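Local coordinates for capsid Protein (Unidentified, PDB 4DMI) that forms pentamers and, as a phage capsid protein recovered from metagenomic sequences, probably serves as a building block of the viral shell, at the interface of chains A and B. Sequence-based numbering; all coordinates share one arbitrary frame. Chains: chain A/B, Capsid Protein.

Contact 1: the interface of chains A and B. Residues chain A 94, 127-130; chain B 122-126, 128-130.
One face of the A:Arg94 guanidinium lies over B:Asp124 CB, which sits 3.8 Å from the plane and toward its rim, while B:Ser122 OG meets the edge. A:Arg94 NH1 donates to B:Ser122 OG at 2.9 Å, nearly in the guanidinium plane. Bends at chi2 and chi3 (-72° and -64°) turn the guanidinium so that this edge faces the serine, and its link to the B:Asp124 carboxylate is long, with A:Arg94 NH2 3.9 Å from OD1. The other flat group is the A:Gln130 amide, which fills both its polar ends on the backbone of chain B. NE2 donates in the amide plane to B:Ala128 O at 2.8 Å, almost along the C=O axis; OE1 accepts B:Gln130 N at 2.9 Å from above its carbonyl plane. The amide of B:Gln130 is turned 74° from it, and its CG packs on A:Gln130 CD. Between these groups A:Val129 and B:Asp124 form an antiparallel bridge, A:Val129 N reaching B:Asp124 O at 2.8 Å and the return bond running from B:Asp124 N to A:Val129 O at 3.1 Å. Waters join A:Thr127 to B:Asp124 and B:Gly125. The site stitches a loop and the start of strand 94-95 of one subunit to a loop of the next, helping hold the pentamer.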
loop_
_atom_site.group_PDB
_atom_site.type_symbol
_atom_site.label_atom_id
_atom_site.label_comp_id
_atom_site.label_asym_id
_atom_site.label_seq_id
_atom_site.Cartn_x
_atom_site.Cartn_y
_atom_site.Cartn_z
ATOM N N ARG A 94 21.633 -11.567 -11.196
ATOM C CA ARG A 94 22.960 -12.086 -11.474
ATOM C C ARG A 94 23.995 -11.413 -10.579
ATOM O O ARG A 94 23.713 -10.402 -9.917
ATOM C CB ARG A 94 23.336 -11.846 -12.936
ATOM C CG ARG A 94 22.432 -12.577 -13.936
ATOM C CD ARG A 94 22.663 -14.101 -13.976
ATOM N NE ARG A 94 24.012 -14.430 -14.434
ATOM C CZ ARG A 94 24.310 -15.367 -15.328
ATOM N NH1 ARG A 94 23.353 -16.088 -15.884
ATOM N NH2 ARG A 94 25.577 -15.573 -15.674
ATOM N N THR A 127 31.768 -20.238 -6.543
ATOM C CA THR A 127 31.487 -19.877 -7.929
ATOM C C THR A 127 30.130 -20.425 -8.371
ATOM O O THR A 127 29.734 -20.279 -9.531
ATOM C CB THR A 127 32.582 -20.394 -8.881
ATOM O OG1 THR A 127 32.746 -21.805 -8.694
ATOM C CG2 THR A 127 33.901 -19.697 -8.590
ATOM N N ALA A 128 29.428 -21.071 -7.444
ATOM C CA ALA A 128 28.073 -21.532 -7.700
ATOM C C ALA A 128 27.120 -20.452 -7.210
ATOM O O ALA A 128 26.777 -20.413 -6.026
ATOM C CB ALA A 128 27.806 -22.845 -6.980
ATOM N N VAL A 129 26.696 -19.587 -8.128
ATOM C CA VAL A 129 25.944 -18.384 -7.781
ATOM C C VAL A 129 24.440 -18.563 -7.939
ATOM O O VAL A 129 23.914 -18.596 -9.061
ATOM C CB VAL A 129 26.392 -17.175 -8.632
ATOM C CG1 VAL A 129 25.749 -15.890 -8.097
ATOM C CG2 VAL A 129 27.925 -17.049 -8.640
ATOM N N GLN A 130 23.736 -18.678 -6.815
ATOM C CA GLN A 130 22.283 -18.800 -6.851
ATOM C C GLN A 130 21.658 -17.472 -7.244
ATOM O O GLN A 130 22.220 -16.391 -6.990
ATOM C CB GLN A 130 21.717 -19.268 -5.497
ATOM C CG GLN A 130 22.205 -20.651 -5.057
ATOM C CD GLN A 130 21.713 -21.765 -5.977
ATOM O OE1 GLN A 130 20.618 -21.690 -6.529
ATOM N NE2 GLN A 130 22.523 -22.807 -6.133
ATOM N N SER B 122 18.222 -17.323 -12.684
ATOM C CA SER B 122 19.323 -17.561 -13.605
ATOM C C SER B 122 20.579 -17.930 -12.839
ATOM O O SER B 122 21.452 -17.082 -12.629
ATOM C CB SER B 122 19.578 -16.300 -14.434
ATOM O OG SER B 122 20.552 -16.512 -15.440
ATOM N N PRO B 123 20.673 -19.191 -12.408
ATOM C CA PRO B 123 21.861 -19.620 -11.664
ATOM C C PRO B 123 23.081 -19.664 -12.576
ATOM O O PRO B 123 22.942 -19.812 -13.788
ATOM C CB PRO B 123 21.488 -21.031 -11.200
ATOM C CG PRO B 123 20.519 -21.524 -12.236
ATOM C CD PRO B 123 19.709 -20.292 -12.604
ATOM N N ASP B 124 24.265 -19.515 -11.996
ATOM C CA ASP B 124 25.498 -19.630 -12.749
ATOM C C ASP B 124 26.470 -20.516 -11.991
ATOM O O ASP B 124 26.596 -20.402 -10.770
ATOM C CB ASP B 124 26.116 -18.251 -12.969
ATOM C CG ASP B 124 27.345 -18.302 -13.854
ATOM O OD1 ASP B 124 27.301 -18.983 -14.909
ATOM O OD2 ASP B 124 28.357 -17.663 -13.491
ATOM N N GLY B 125 27.145 -21.403 -12.714
ATOM C CA GLY B 125 28.171 -22.243 -12.120
ATOM C C GLY B 125 27.622 -23.407 -11.316
ATOM O O GLY B 125 28.334 -23.984 -10.497
ATOM N N THR B 126 26.362 -23.763 -11.545
ATOM C CA THR B 126 25.753 -24.862 -10.802
ATOM C C THR B 126 24.491 -25.397 -11.464
ATOM O O THR B 126 23.733 -24.645 -12.082
ATOM C CB THR B 126 25.423 -24.449 -9.338
ATOM O OG1 THR B 126 24.899 -25.576 -8.624
ATOM C CG2 THR B 126 24.405 -23.320 -9.303
ATOM N N ALA B 128 22.566 -27.220 -9.326
ATOM C CA ALA B 128 21.741 -27.342 -8.130
ATOM C C ALA B 128 21.026 -26.016 -7.940
ATOM O O ALA B 128 21.599 -25.067 -7.411
ATOM C CB ALA B 128 22.607 -27.672 -6.914
ATOM N N VAL B 129 19.773 -25.952 -8.378
ATOM C CA VAL B 129 19.069 -24.675 -8.485
ATOM C C VAL B 129 18.091 -24.485 -7.333
ATOM O O VAL B 129 17.037 -25.122 -7.297
ATOM C CB VAL B 129 18.324 -24.566 -9.831
ATOM C CG1 VAL B 129 17.649 -23.198 -9.979
ATOM C CG2 VAL B 129 19.284 -24.825 -10.989
ATOM N N GLN B 130 18.446 -23.610 -6.397
ATOM C CA GLN B 130 17.564 -23.315 -5.278
ATOM C C GLN B 130 16.374 -22.512 -5.747
ATOM O O GLN B 130 16.460 -21.775 -6.741
ATOM C CB GLN B 130 18.304 -22.559 -4.176
ATOM C CG GLN B 130 19.484 -23.330 -3.581
ATOM C CD GLN B 130 19.048 -24.561 -2.785
ATOM O OE1 GLN B 130 17.974 -24.586 -2.187
ATOM N NE2 GLN B 130 19.888 -25.590 -2.792
HETATM O O HOH W 1 23.361 -16.207 -10.793
HETATM O O HOH W 2 30.305 -18.769 -11.672
HETATM O O HOH W 3 31.042 -23.521 -10.061
#

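Contact 2: the interface of chains A and B. Residues chain A 16, 20-23; chain B 5-8, 12, 34-35.
Backbone hydrogen bonds pair the two chains on either side of A:Ser22 and B:Ile7, which form an antiparallel bridge. B:Asp8 N donates to A:Pro21 O at 3.1 Å, and A:Gln23 N donates to B:Arg6 O at 3.3 Å. Both donors stand above the plane of the carbonyl they reach, the second by 51°, so this is a short, rather skewed piece of pairing. Apolar packing adds to this, centred on A:Leu20. Its CG is anti to the carbonyl carbon (chi1 -47°), and its CB meets the edge of the B:Phe5 ring in plane, 4.0 Å from CZ; the two side chains cross at about a right angle. B:Ile7 comes to the same leucine obliquely, its CD1 3.9 Å from A:Leu20 CB, while its CG2, anti to the backbone N, touches A:Pro21 O. The phenylalanine takes the crowded chi1 position (57°), with CG between backbone N and carbonyl carbon. Polar atoms also meet the ring. B:Gly34 O rests 3.4 Å above one face of B:Phe5, toward the rim. A:Ser22 OG lies over the opposite face at its rim, 3.4 Å from B:Phe5 CD1, and A:Leu20 O comes near B:Phe5 CE1. In the fold, the chain A segment immediately follows helix 10-19, and it runs against the end of the N-terminal strand 4-6 of chain B and the residues leading into that chain's own helix 10-19.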
loop_
_atom_site.group_PDB
_atom_site.type_symbol
_atom_site.label_atom_id
_atom_site.label_comp_id
_atom_site.label_asym_id
_atom_site.label_seq_id
_atom_site.Cartn_x
_atom_site.Cartn_y
_atom_site.Cartn_z
ATOM N N LEU A 16 -12.333 30.855 -1.990
ATOM C CA LEU A 16 -13.662 30.728 -2.569
ATOM C C LEU A 16 -13.738 31.418 -3.927
ATOM O O LEU A 16 -14.423 30.948 -4.836
ATOM C CB LEU A 16 -14.722 31.305 -1.629
ATOM C CG LEU A 16 -16.155 30.912 -1.995
ATOM C CD1 LEU A 16 -16.353 29.418 -1.802
ATOM C CD2 LEU A 16 -17.168 31.697 -1.184
ATOM N N LEU A 20 -14.425 29.412 -7.240
ATOM C CA LEU A 20 -15.625 29.776 -7.982
ATOM C C LEU A 20 -15.497 31.173 -8.577
ATOM O O LEU A 20 -16.021 32.138 -8.018
ATOM C CB LEU A 20 -16.854 29.704 -7.069
ATOM C CG LEU A 20 -17.007 28.447 -6.205
ATOM C CD1 LEU A 20 -18.216 28.563 -5.289
ATOM C CD2 LEU A 20 -17.100 27.195 -7.065
ATOM N N PRO A 21 -14.799 31.285 -9.718
ATOM C CA PRO A 21 -14.576 32.569 -10.394
ATOM C C PRO A 21 -15.885 33.234 -10.819
ATOM O O PRO A 21 -16.750 32.565 -11.380
ATOM C CB PRO A 21 -13.765 32.175 -11.636
ATOM C CG PRO A 21 -13.143 30.856 -11.292
ATOM C CD PRO A 21 -14.159 30.167 -10.433
ATOM N N SER A 22 -16.016 34.532 -10.563
ATOM C CA SER A 22 -17.224 35.271 -10.928
ATOM C C SER A 22 -17.186 35.768 -12.369
ATOM O O SER A 22 -16.137 36.185 -12.862
ATOM C CB SER A 22 -17.430 36.463 -9.988
ATOM O OG SER A 22 -17.869 36.041 -8.712
ATOM N N GLN A 23 -18.340 35.726 -13.036
ATOM C CA GLN A 23 -18.494 36.341 -14.351
ATOM C C GLN A 23 -18.394 37.859 -14.229
ATOM O O GLN A 23 -18.171 38.559 -15.217
ATOM C CB GLN A 23 -19.848 35.983 -14.975
ATOM N N PHE B 5 -24.087 34.261 -7.181
ATOM C CA PHE B 5 -23.356 34.937 -8.242
ATOM C C PHE B 5 -23.121 33.970 -9.395
ATOM O O PHE B 5 -22.921 32.773 -9.179
ATOM C CB PHE B 5 -22.020 35.481 -7.721
ATOM C CG PHE B 5 -21.122 34.432 -7.122
ATOM C CD1 PHE B 5 -20.233 33.721 -7.916
ATOM C CD2 PHE B 5 -21.159 34.170 -5.760
ATOM C CE1 PHE B 5 -19.407 32.757 -7.365
ATOM C CE2 PHE B 5 -20.338 33.209 -5.200
ATOM C CZ PHE B 5 -19.457 32.505 -6.002
ATOM N N ARG B 6 -23.159 34.488 -10.617
ATOM C CA ARG B 6 -22.845 33.684 -11.791
ATOM C C ARG B 6 -21.375 33.285 -11.780
ATOM O O ARG B 6 -20.521 34.042 -11.309
ATOM C CB ARG B 6 -23.166 34.449 -13.080
ATOM N N ILE B 7 -21.088 32.093 -12.294
ATOM C CA ILE B 7 -19.718 31.603 -12.393
ATOM C C ILE B 7 -19.276 31.511 -13.853
ATOM O O ILE B 7 -20.033 31.053 -14.711
ATOM C CB ILE B 7 -19.573 30.218 -11.714
ATOM C CG1 ILE B 7 -19.836 30.338 -10.212
ATOM C CG2 ILE B 7 -18.193 29.625 -11.956
ATOM C CD1 ILE B 7 -19.813 29.013 -9.479
ATOM N N ASP B 8 -18.061 31.972 -14.134
ATOM C CA ASP B 8 -17.456 31.767 -15.443
ATOM C C ASP B 8 -16.370 30.708 -15.340
ATOM O O ASP B 8 -15.206 31.021 -15.096
ATOM C CB ASP B 8 -16.867 33.067 -15.997
ATOM N N ILE B 12 -15.717 23.774 -14.846
ATOM C CA ILE B 12 -16.698 23.416 -13.826
ATOM C C ILE B 12 -18.054 23.105 -14.462
ATOM O O ILE B 12 -18.725 22.143 -14.077
ATOM C CB ILE B 12 -16.827 24.518 -12.752
ATOM C CG1 ILE B 12 -15.585 24.523 -11.854
ATOM C CG2 ILE B 12 -18.077 24.312 -11.913
ATOM C CD1 ILE B 12 -15.487 25.717 -10.913
ATOM N N GLY B 34 -22.860 30.247 -7.875
ATOM C CA GLY B 34 -22.250 29.876 -6.612
ATOM C C GLY B 34 -22.906 30.637 -5.477
ATOM O O GLY B 34 -23.524 31.678 -5.705
ATOM N N SER B 35 -22.785 30.121 -4.258
ATOM C CA SER B 35 -23.346 30.782 -3.079
ATOM C C SER B 35 -22.236 31.327 -2.186
ATOM O O SER B 35 -21.119 30.814 -2.196
ATOM C CB SER B 35 -24.228 29.816 -2.289
ATOM O OG SER B 35 -24.416 30.253 -0.956
#

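Contact 3: the interface of chains A and B. Residues chain A 4, 33-35, 37, 39; chain B 37-40.
B:Thr37 and A:Ser35 bury the most surface here, 59 and 50 Å², with B:Ile39 next at 34 Å². B:Thr37 begins strand 37-43 of chain B and pairs in parallel with A:Ser33. Its OG1 is anti to the carbonyl carbon (chi1 -56°) and its CG2 anti to the backbone N. B:Thr37 OG1 reaches tip to tip toward A:Gln4 OE1 and also lies near A:Ser33 OG, but both bonds are weak at 3.4 Å, so the backbone does the firm holding. Just beyond it, B:Ile38 N donates to A:Ser33 O at 2.7 Å, in the carbonyl plane.

A:Ser35 continues the ladder: its N donates to B:Ile38 O at 2.9 Å, again in plane. Its OG, anti to the backbone N (chi1 175°), turns back within its own chain to accept A:Thr37 N in a nearly straight bond (171° at H), which helps fix the turn into strand 37-43. That leaves A:Ser35 CB to meet B:Ile39 CD1 at 3.6 Å. Further along, A:Ile39 N donates to B:Pro40 O at 3.0 Å, extending the main-chain pairing between the subunits.

B:Ile39 sends its two branches to different neighbours. While CD1 goes to the serine, CG2 points to the equivalent isoleucine of chain A; the two side chains cross obliquely, and B:Ile39 CG2 sits tightly against A:Ile39 CG1 at 3.5 Å.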
loop_
_atom_site.group_PDB
_atom_site.type_symbol
_atom_site.label_atom_id
_atom_site.label_comp_id
_atom_site.label_asym_id
_atom_site.label_seq_id
_atom_site.Cartn_x
_atom_site.Cartn_y
_atom_site.Cartn_z
ATOM N N GLN A 4 -27.370 32.757 10.929
ATOM C CA GLN A 4 -26.329 33.189 10.003
ATOM C C GLN A 4 -25.433 34.288 10.575
ATOM O O GLN A 4 -25.915 35.275 11.129
ATOM C CB GLN A 4 -26.971 33.661 8.699
ATOM C CG GLN A 4 -26.289 33.151 7.448
ATOM C CD GLN A 4 -27.124 33.384 6.207
ATOM O OE1 GLN A 4 -26.679 34.026 5.259
ATOM N NE2 GLN A 4 -28.345 32.860 6.208
ATOM N N SER A 33 -20.354 34.569 4.443
ATOM C CA SER A 33 -20.979 34.252 5.722
ATOM C C SER A 33 -21.088 32.742 5.905
ATOM O O SER A 33 -20.802 31.976 4.984
ATOM C CB SER A 33 -22.363 34.899 5.814
ATOM O OG SER A 33 -23.245 34.359 4.850
ATOM N N GLY A 34 -21.490 32.319 7.098
ATOM C CA GLY A 34 -21.646 30.907 7.398
ATOM C C GLY A 34 -22.967 30.620 8.081
ATOM O O GLY A 34 -23.534 31.493 8.738
ATOM N N SER A 35 -23.463 29.396 7.925
ATOM C CA SER A 35 -24.717 28.992 8.558
ATOM C C SER A 35 -24.447 28.281 9.877
ATOM O O SER A 35 -23.360 27.745 10.094
ATOM C CB SER A 35 -25.533 28.088 7.629
ATOM O OG SER A 35 -26.692 27.588 8.274
ATOM N N THR A 37 -26.666 25.935 11.013
ATOM C CA THR A 37 -27.385 24.669 10.945
ATOM C C THR A 37 -26.564 23.631 10.195
ATOM O O THR A 37 -26.226 23.817 9.025
ATOM C CB THR A 37 -28.757 24.827 10.274
ATOM O OG1 THR A 37 -29.591 25.653 11.093
ATOM C CG2 THR A 37 -29.420 23.470 10.092
ATOM N N ILE A 39 -25.867 20.337 8.192
ATOM C CA ILE A 39 -26.646 19.555 7.239
ATOM C C ILE A 39 -26.015 18.183 7.059
ATOM O O ILE A 39 -24.826 18.084 6.779
ATOM C CB ILE A 39 -26.694 20.249 5.861
ATOM C CG1 ILE A 39 -27.197 21.690 5.988
ATOM C CG2 ILE A 39 -27.542 19.443 4.885
ATOM C CD1 ILE A 39 -28.601 21.822 6.570
ATOM N N THR B 37 -22.740 31.735 1.217
ATOM C CA THR B 37 -22.948 31.234 2.571
ATOM C C THR B 37 -22.329 29.850 2.703
ATOM O O THR B 37 -22.641 28.949 1.927
ATOM C CB THR B 37 -24.441 31.154 2.941
ATOM O OG1 THR B 37 -25.047 32.440 2.764
ATOM C CG2 THR B 37 -24.606 30.716 4.391
ATOM N N ILE B 38 -21.448 29.689 3.684
ATOM C CA ILE B 38 -20.768 28.419 3.899
ATOM C C ILE B 38 -21.547 27.543 4.864
ATOM O O ILE B 38 -21.870 27.958 5.975
ATOM C CB ILE B 38 -19.343 28.640 4.414
ATOM C CG1 ILE B 38 -18.558 29.460 3.391
ATOM C CG2 ILE B 38 -18.656 27.312 4.680
ATOM C CD1 ILE B 38 -17.138 29.731 3.786
ATOM N N ILE B 39 -21.841 26.325 4.426
ATOM C CA ILE B 39 -22.695 25.425 5.180
ATOM C C ILE B 39 -21.883 24.324 5.851
ATOM O O ILE B 39 -21.131 23.612 5.188
ATOM C CB ILE B 39 -23.729 24.762 4.259
ATOM C CG1 ILE B 39 -24.462 25.816 3.427
ATOM C CG2 ILE B 39 -24.693 23.917 5.068
ATOM C CD1 ILE B 39 -25.311 26.773 4.244
ATOM N N PRO B 40 -22.027 24.180 7.177
ATOM C CA PRO B 40 -21.357 23.077 7.870
ATOM C C PRO B 40 -22.115 21.776 7.639
ATOM O O PRO B 40 -23.348 21.776 7.647
ATOM C CB PRO B 40 -21.448 23.492 9.338
ATOM C CG PRO B 40 -22.703 24.290 9.413
ATOM C CD PRO B 40 -22.789 25.037 8.103
#

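Contact 4: the interface of chains A and B. Residues chain A 52, 54, 56-57, 60, 176; chain B 55, 59, 84, 139-141, 166-167, 171, 173.
Charged groups cluster around A:Asp56, whose CG takes the crowded chi1 position (62°). A:Arg54 of the same chain grips its carboxylate side-on, NE to OD1 at 2.7 Å and NH2 to OD2 at 3.0 Å, both on syn lone pairs. B:Lys59 NZ then bonds the anti lone pair of A:Asp56 OD2 at 2.9 Å, a salt bridge made tip to tip across the interface. B:Glu55 stacks its carboxylate almost parallel to that of A:Asp56; B:Lys59, also paired with B:Glu55, probably offsets the repulsion between the two acids. The A:Arg54 guanidinium is sandwiched, B:Glu55 CG over the centre of one face and B:Leu173 CD2 toward the rim of the opposite face.

Beyond the charges the packing is apolar. A:Leu57 crosses B:Phe84 at about a right angle, its CD2 3.7 Å from ring atom CD2, and its CD1 reaches B:Leu173. The ring's tip, CZ, touches A:Ala52 CB, while B:Lys141 CG covers a face of the same ring. A:Ala60 CB meets B:Met139 CG at 3.6 Å.

Two polar links lie at the margins: extended B:Lys141 carries NZ to A:Pro176 O at 3.0 Å, and a water joins A:Ala52 N to B:Gly171 O.

Short helix 55-58 of chain A, its flanking loops and the C-terminal residue thus dock on strands 83-92, 133-142 and 158-167 of chain B, on B:Glu55 from that chain's own helix 55-58, and on the loops holding B:Lys59, B:Gly171 and B:Leu173.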
loop_
_atom_site.group_PDB
_atom_site.type_symbol
_atom_site.label_atom_id
_atom_site.label_comp_id
_atom_site.label_asym_id
_atom_site.label_seq_id
_atom_site.Cartn_x
_atom_site.Cartn_y
_atom_site.Cartn_z
ATOM N N ALA A 52 -15.812 3.109 -9.544
ATOM C CA ALA A 52 -14.453 2.569 -9.526
ATOM C C ALA A 52 -13.385 3.654 -9.605
ATOM O O ALA A 52 -12.413 3.542 -10.351
ATOM C CB ALA A 52 -14.265 1.540 -10.646
ATOM N N ARG A 54 -11.820 4.781 -6.732
ATOM C CA ARG A 54 -10.809 4.475 -5.717
ATOM C C ARG A 54 -9.567 3.927 -6.428
ATOM O O ARG A 54 -9.701 3.119 -7.354
ATOM C CB ARG A 54 -11.337 3.472 -4.692
ATOM C CG ARG A 54 -10.544 3.478 -3.396
ATOM C CD ARG A 54 -11.187 2.580 -2.353
ATOM N NE ARG A 54 -11.043 1.161 -2.682
ATOM C CZ ARG A 54 -11.620 0.177 -1.996
ATOM N NH1 ARG A 54 -12.399 0.449 -0.962
ATOM N NH2 ARG A 54 -11.425 -1.085 -2.349
ATOM N N ASP A 56 -7.151 1.752 -6.093
ATOM C CA ASP A 56 -6.883 0.333 -6.295
ATOM C C ASP A 56 -7.745 -0.242 -7.411
ATOM O O ASP A 56 -7.266 -1.033 -8.235
ATOM C CB ASP A 56 -7.052 -0.460 -4.993
ATOM C CG ASP A 56 -8.466 -0.410 -4.439
ATOM O OD1 ASP A 56 -9.139 0.636 -4.573
ATOM O OD2 ASP A 56 -8.906 -1.423 -3.851
ATOM N N LEU A 57 -9.001 0.194 -7.468
ATOM C CA LEU A 57 -9.905 -0.227 -8.539
ATOM C C LEU A 57 -9.531 0.396 -9.882
ATOM O O LEU A 57 -9.496 -0.284 -10.910
ATOM C CB LEU A 57 -11.354 0.138 -8.209
ATOM C CG LEU A 57 -11.937 -0.454 -6.928
ATOM C CD1 LEU A 57 -13.395 -0.034 -6.790
ATOM C CD2 LEU A 57 -11.792 -1.982 -6.893
ATOM N N ALA A 60 -6.684 -1.215 -11.832
ATOM C CA ALA A 60 -6.768 -2.663 -12.056
ATOM C C ALA A 60 -6.325 -3.114 -13.445
ATOM O O ALA A 60 -6.539 -2.428 -14.439
ATOM C CB ALA A 60 -8.192 -3.162 -11.773
ATOM N N PRO A 176 -10.589 1.404 -16.517
ATOM C CA PRO A 176 -10.396 0.033 -16.991
ATOM C C PRO A 176 -11.733 -0.615 -17.329
ATOM O O PRO A 176 -12.750 -0.255 -16.726
ATOM C CB PRO A 176 -9.755 -0.663 -15.779
ATOM C CG PRO A 176 -10.323 0.039 -14.595
ATOM C CD PRO A 176 -10.511 1.489 -15.045
ATOM N N GLU B 55 -10.359 1.527 3.238
ATOM C CA GLU B 55 -9.913 0.519 2.280
ATOM C C GLU B 55 -9.376 -0.779 2.901
ATOM O O GLU B 55 -9.684 -1.877 2.436
ATOM C CB GLU B 55 -8.885 1.132 1.323
ATOM C CG GLU B 55 -8.515 0.228 0.172
ATOM C CD GLU B 55 -7.466 0.826 -0.742
ATOM O OE1 GLU B 55 -7.509 2.051 -0.983
ATOM O OE2 GLU B 55 -6.596 0.062 -1.219
ATOM N N LYS B 59 -11.521 -4.338 2.319
ATOM C CA LYS B 59 -10.903 -5.381 1.496
ATOM C C LYS B 59 -10.528 -6.640 2.282
ATOM O O LYS B 59 -9.875 -7.537 1.745
ATOM C CB LYS B 59 -9.672 -4.814 0.781
ATOM C CG LYS B 59 -10.023 -3.697 -0.208
ATOM C CD LYS B 59 -8.789 -3.056 -0.824
ATOM C CE LYS B 59 -8.093 -3.969 -1.801
ATOM N NZ LYS B 59 -7.068 -3.200 -2.584
ATOM N N PHE B 84 -14.263 -6.813 -9.724
ATOM C CA PHE B 84 -12.879 -6.529 -9.367
ATOM C C PHE B 84 -12.443 -7.517 -8.294
ATOM O O PHE B 84 -13.155 -7.716 -7.299
ATOM C CB PHE B 84 -12.745 -5.113 -8.797
ATOM C CG PHE B 84 -12.980 -4.012 -9.790
ATOM C CD1 PHE B 84 -14.270 -3.618 -10.125
ATOM C CD2 PHE B 84 -11.905 -3.326 -10.351
ATOM C CE1 PHE B 84 -14.492 -2.577 -11.028
ATOM C CE2 PHE B 84 -12.118 -2.284 -11.248
ATOM C CZ PHE B 84 -13.416 -1.910 -11.587
ATOM N N MET B 139 -4.625 -6.557 -8.454
ATOM C CA MET B 139 -6.024 -6.184 -8.630
ATOM C C MET B 139 -6.379 -6.421 -10.091
ATOM O O MET B 139 -5.743 -5.858 -10.986
ATOM C CB MET B 139 -6.251 -4.715 -8.274
ATOM C CG MET B 139 -7.705 -4.254 -8.351
ATOM S SD MET B 139 -8.782 -5.011 -7.116
ATOM C CE MET B 139 -7.720 -4.942 -5.672
ATOM N N VAL B 140 -7.385 -7.267 -10.324
ATOM C CA VAL B 140 -7.808 -7.655 -11.658
ATOM C C VAL B 140 -9.291 -7.374 -11.824
ATOM O O VAL B 140 -10.093 -7.734 -10.958
ATOM C CB VAL B 140 -7.602 -9.166 -11.848
ATOM C CG1 VAL B 140 -8.137 -9.621 -13.203
ATOM C CG2 VAL B 140 -6.118 -9.546 -11.677
ATOM N N LYS B 141 -9.664 -6.734 -12.929
ATOM C CA LYS B 141 -11.077 -6.563 -13.252
ATOM C C LYS B 141 -11.454 -7.527 -14.361
ATOM O O LYS B 141 -10.819 -7.517 -15.416
ATOM C CB LYS B 141 -11.377 -5.141 -13.714
ATOM C CG LYS B 141 -12.853 -4.926 -14.045
ATOM C CD LYS B 141 -13.123 -3.569 -14.682
ATOM C CE LYS B 141 -14.595 -3.428 -15.041
ATOM N NZ LYS B 141 -14.857 -2.187 -15.818
ATOM N N ILE B 166 -13.675 -7.758 -4.605
ATOM C CA ILE B 166 -13.640 -6.481 -3.906
ATOM C C ILE B 166 -14.830 -5.589 -4.282
ATOM O O ILE B 166 -15.354 -4.864 -3.445
ATOM C CB ILE B 166 -12.314 -5.753 -4.211
ATOM C CG1 ILE B 166 -11.118 -6.600 -3.739
ATOM C CG2 ILE B 166 -12.290 -4.350 -3.598
ATOM C CD1 ILE B 166 -11.100 -6.896 -2.242
ATOM N N ALA B 167 -15.269 -5.664 -5.537
ATOM C CA ALA B 167 -16.371 -4.831 -6.007
ATOM C C ALA B 167 -17.074 -5.469 -7.192
ATOM O O ALA B 167 -16.529 -6.356 -7.848
ATOM C CB ALA B 167 -15.858 -3.444 -6.381
ATOM N N GLY B 171 -18.090 -1.124 -9.947
ATOM C CA GLY B 171 -17.309 -0.447 -8.928
ATOM C C GLY B 171 -17.945 -0.394 -7.554
ATOM O O GLY B 171 -17.340 0.120 -6.613
ATOM N N LEU B 173 -18.642 -1.383 -4.044
ATOM C CA LEU B 173 -17.857 -2.187 -3.110
ATOM C C LEU B 173 -18.680 -3.286 -2.462
ATOM O O LEU B 173 -19.856 -3.098 -2.139
ATOM C CB LEU B 173 -17.240 -1.305 -2.026
ATOM C CG LEU B 173 -16.336 -0.174 -2.495
ATOM C CD1 LEU B 173 -15.883 0.651 -1.293
ATOM C CD2 LEU B 173 -15.140 -0.734 -3.260
HETATM O O HOH W 4 -16.479 2.412 -7.065
#

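Contacts 2 and 3 are neighbours, their C-alpha centres about 18 Å apart, and both draw on the N-terminal part of the chain. B:Ser35 lies at the edge of contact 2, and its counterpart A:Ser35 is central to contact 3. Contact 4 stands about 35 Å from contact 2 and 36 Å from contact 3, at the end of the strand-rich body, and contact 1 lies about 40 Å beyond contact 4 and about 70 Å from contact 3. The interface therefore runs the length of the subunit, combining paired N-terminal segments with docked bodies, which should make the pentamer firmly knit.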